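Local structure of glutaredoxin-like protein NrdH (Escherichia coli, 1H75) at residues 4-9 with 29-34. The protein probably carries electrons to the NrdEF ribonucleotide reductase system through a redox-active disulfide, as a small member of the glutaredoxin family. Sequence-based numbering, arbitrary orientation.
Sequences TIYTRN and EMINVD
Tyr6 and Ile31 lie side by side on one face of a parallel strand pair, pointing the same way, with Tyr6 CE2 3.7 Å from Ile31 CD1. Tyr6 chi1 (-69°) sets CG beside the backbone N; further out, CD2 runs against Ile31 CB. A flat ring suits this place, offering a flank to Ile31 and a face to Thr4 CG2, which sits 3.5 Å above it, offset toward the rim. Val33 CG1 packs against Tyr6 CB and lies at the ring's edge, near its plane. Ala39 and Leu43 of helix 37-45 also touch the Tyr6 side chain, so an alanine in place of Tyr6 would probably leave a gap beside Ile31 CD1 and deprive Thr4 CG2 of the ring it packs on.

Thr4 has two unlike branches: while its methyl packs on the ring, its OG1 donates to Glu29 OE2 at a modelled 2.5 Å, so short that the exact value is doubtful. Beneath, four backbone bonds of 2.8 to 3.0 Å run from Ile5 N to Glu29 O, Ile31 N to Ile5 O, Thr7 N to Ile31 O and Val33 N to Thr7 O.

Past the strand ends, Arg8 and Asp34 cross at about a right angle, yet their guanidinium and carboxylate planes are only 6° apart. The planar, multi-N-H guanidinium matches two oxygens in a side-on salt bridge: Arg8 NE to Asp34 OD1 and Arg8 NH2 to Asp34 OD2, each 2.9 Å. A water donates to Asp34 OD1 and accepts from Asn9 N, tying the two loops together.

On the other face, Ile5 and Met30 meet helix 12-23 and Thr7 touches Cys14 of the redox-active disulfide; strands 3-7 and 29-32 are the parallel pair of a beta-alpha-beta unit whose connecting helix packs here, as in the thioredoxin fold.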
ATOM      1  N   THR A   4       2.289   5.338   0.477  1.00 16.40           N
ATOM      2  CA  THR A   4       2.564   4.551   1.673  1.00 15.63           C
ATOM      3  C   THR A   4       1.912   3.187   1.512  1.00 15.59           C
ATOM      4  O   THR A   4       0.747   3.101   1.111  1.00 16.25           O
ATOM      5  CB  THR A   4       1.976   5.212   2.929  1.00 16.45           C
ATOM      6  OG1 THR A   4       2.512   6.530   3.069  1.00 17.57           O
ATOM      7  CG2 THR A   4       2.291   4.388   4.164  1.00 18.32           C
ATOM      8  N   ILE A   5       2.666   2.131   1.803  1.00 14.89           N
ATOM      9  CA  ILE A   5       2.112   0.782   1.713  1.00 15.09           C
ATOM     10  C   ILE A   5       2.043   0.250   3.136  1.00 16.13           C
ATOM     11  O   ILE A   5       3.084   0.138   3.792  1.00 16.87           O
ATOM     12  CB  ILE A   5       3.016  -0.197   0.896  1.00 15.22           C
ATOM     13  CG1 ILE A   5       3.261   0.344  -0.519  1.00 16.59           C
ATOM     14  CG2 ILE A   5       2.366  -1.580   0.850  1.00 16.42           C
ATOM     15  CD1 ILE A   5       4.184  -0.542  -1.393  1.00 18.37           C
ATOM     16  N   TYR A   6       0.833  -0.046   3.615  1.00 14.33           N
ATOM     17  CA  TYR A   6       0.658  -0.618   4.962  1.00 15.00           C
ATOM     18  C   TYR A   6       0.767  -2.111   4.733  1.00 15.97           C
ATOM     19  O   TYR A   6      -0.014  -2.706   3.973  1.00 16.23           O
ATOM     20  CB  TYR A   6      -0.693  -0.211   5.553  1.00 13.25           C
ATOM     21  CG  TYR A   6      -0.706   1.282   5.859  1.00 14.27           C
ATOM     22  CD1 TYR A   6      -1.155   2.212   4.915  1.00 17.40           C
ATOM     23  CD2 TYR A   6      -0.190   1.765   7.071  1.00 15.95           C
ATOM     24  CE1 TYR A   6      -1.088   3.591   5.172  1.00 16.53           C
ATOM     25  CE2 TYR A   6      -0.119   3.128   7.332  1.00 17.96           C
ATOM     26  CZ  TYR A   6      -0.568   4.033   6.381  1.00 19.37           C
ATOM     27  OH  TYR A   6      -0.469   5.376   6.653  1.00 21.35           O
ATOM     28  N   THR A   7       1.701  -2.736   5.446  1.00 15.31           N
ATOM     29  CA  THR A   7       2.005  -4.126   5.183  1.00 17.70           C
ATOM     30  C   THR A   7       2.144  -5.072   6.381  1.00 19.97           C
ATOM     31  O   THR A   7       2.044  -4.657   7.531  1.00 19.01           O
ATOM     32  CB  THR A   7       3.323  -4.132   4.365  1.00 19.07           C
ATOM     33  OG1 THR A   7       3.574  -5.429   3.827  1.00 20.97           O
ATOM     34  CG2 THR A   7       4.500  -3.688   5.262  1.00 19.55           C
ATOM     35  N   ARG A   8       2.389  -6.342   6.074  1.00 22.03           N
ATOM     36  CA  ARG A   8       2.563  -7.403   7.070  1.00 26.90           C
ATOM     37  C   ARG A   8       3.545  -8.433   6.498  1.00 28.68           C
ATOM     38  O   ARG A   8       3.587  -8.636   5.288  1.00 27.08           O
ATOM     39  CB  ARG A   8       1.200  -8.060   7.357  1.00 26.63           C
ATOM     40  CG  ARG A   8       1.257  -9.446   7.963  1.00 30.79           C
ATOM     41  CD  ARG A   8      -0.111  -9.875   8.427  1.00 31.00           C
ATOM     42  NE  ARG A   8      -0.622  -9.036   9.509  1.00 32.03           N
ATOM     43  CZ  ARG A   8      -1.909  -8.959   9.836  1.00 31.87           C
ATOM     44  NH1 ARG A   8      -2.811  -9.665   9.162  1.00 32.07           N
ATOM     45  NH2 ARG A   8      -2.296  -8.188  10.838  1.00 31.84           N
ATOM     46  N   ASN A   9       4.343  -9.075   7.353  1.00 32.39           N
ATOM     47  CA  ASN A   9       5.286 -10.083   6.866  1.00 34.39           C
ATOM     48  C   ASN A   9       4.482 -11.328   6.499  1.00 35.17           C
ATOM     49  O   ASN A   9       3.376 -11.519   6.987  1.00 36.06           O
ATOM     50  CB  ASN A   9       6.331 -10.423   7.942  1.00 37.17           C
ATOM     51  CG  ASN A   9       7.256  -9.245   8.260  1.00 39.59           C
ATOM     52  OD1 ASN A   9       8.012  -8.790   7.402  1.00 42.46           O
ATOM     53  ND2 ASN A   9       7.194  -8.749   9.494  1.00 42.00           N
ATOM     54  N   GLU A  29       6.973   4.441   0.991  1.00 21.74           N
ATOM     55  CA  GLU A  29       7.348   4.142   2.359  1.00 22.63           C
ATOM     56  C   GLU A  29       6.494   2.960   2.780  1.00 22.51           C
ATOM     57  O   GLU A  29       5.390   2.754   2.261  1.00 21.58           O
ATOM     58  CB  GLU A  29       7.093   5.342   3.284  1.00 25.22           C
ATOM     59  CG  GLU A  29       5.674   5.896   3.266  1.00 31.33           C
ATOM     60  CD  GLU A  29       5.469   7.011   4.288  1.00 34.55           C
ATOM     61  OE1 GLU A  29       6.477   7.557   4.787  1.00 37.80           O
ATOM     62  OE2 GLU A  29       4.300   7.353   4.581  1.00 35.61           O
ATOM     63  N   MET A  30       7.019   2.153   3.690  1.00 22.07           N
ATOM     64  CA  MET A  30       6.264   1.012   4.157  1.00 23.14           C
ATOM     65  C   MET A  30       6.057   1.144   5.645  1.00 23.08           C
ATOM     66  O   MET A  30       6.919   1.668   6.353  1.00 23.02           O
ATOM     67  CB  MET A  30       7.005  -0.282   3.856  1.00 26.62           C
ATOM     68  CG  MET A  30       7.201  -0.531   2.380  1.00 30.40           C
ATOM     69  SD  MET A  30       8.031  -2.085   2.132  1.00 36.99           S
ATOM     70  CE  MET A  30       6.666  -3.104   1.588  1.00 36.03           C
ATOM     71  N   ILE A  31       4.896   0.699   6.105  1.00 20.09           N
ATOM     72  CA  ILE A  31       4.580   0.732   7.524  1.00 19.51           C
ATOM     73  C   ILE A  31       3.991  -0.611   7.868  1.00 19.18           C
ATOM     74  O   ILE A  31       2.921  -0.974   7.373  1.00 18.77           O
ATOM     75  CB  ILE A  31       3.570   1.817   7.856  1.00 20.30           C
ATOM     76  CG1 ILE A  31       4.207   3.183   7.613  1.00 21.03           C
ATOM     77  CG2 ILE A  31       3.061   1.634   9.316  1.00 18.90           C
ATOM     78  CD1 ILE A  31       3.301   4.348   7.896  1.00 25.03           C
ATOM     79  N   ASN A  32       4.691  -1.353   8.721  1.00 18.29           N
ATOM     80  CA  ASN A  32       4.247  -2.671   9.150  1.00 17.44           C
ATOM     81  C   ASN A  32       3.138  -2.499  10.192  1.00 16.77           C
ATOM     82  O   ASN A  32       3.402  -2.000  11.284  1.00 17.47           O
ATOM     83  CB  ASN A  32       5.425  -3.415   9.788  1.00 19.46           C
ATOM     84  CG  ASN A  32       5.097  -4.853  10.101  1.00 21.49           C
ATOM     85  OD1 ASN A  32       5.749  -5.767   9.584  1.00 27.64           O
ATOM     86  ND2 ASN A  32       4.087  -5.074  10.940  1.00 19.67           N
ATOM     87  N   VAL A  33       1.915  -2.918   9.860  1.00 17.14           N
ATOM     88  CA  VAL A  33       0.771  -2.753  10.754  1.00 17.22           C
ATOM     89  C   VAL A  33       0.814  -3.582  12.038  1.00 17.82           C
ATOM     90  O   VAL A  33       0.082  -3.292  12.995  1.00 18.39           O
ATOM     91  CB  VAL A  33      -0.577  -3.024  10.014  1.00 17.53           C
ATOM     92  CG1 VAL A  33      -0.721  -2.047   8.843  1.00 18.30           C
ATOM     93  CG2 VAL A  33      -0.647  -4.453   9.522  1.00 18.47           C
ATOM     94  N   ASP A  34       1.660  -4.603  12.068  1.00 17.93           N
ATOM     95  CA  ASP A  34       1.788  -5.418  13.277  1.00 20.23           C
ATOM     96  C   ASP A  34       2.733  -4.712  14.265  1.00 19.71           C
ATOM     97  O   ASP A  34       2.548  -4.808  15.486  1.00 19.80           O
ATOM     98  CB  ASP A  34       2.293  -6.820  12.905  1.00 21.32           C
ATOM     99  CG  ASP A  34       1.235  -7.633  12.171  1.00 22.20           C
ATOM    100  OD1 ASP A  34       1.608  -8.455  11.323  1.00 26.19           O
ATOM    101  OD2 ASP A  34       0.033  -7.454  12.444  1.00 26.07           O
TER
HETATM  102  O   HOH W   1       4.104  -8.857  10.345  1.00 34.87           O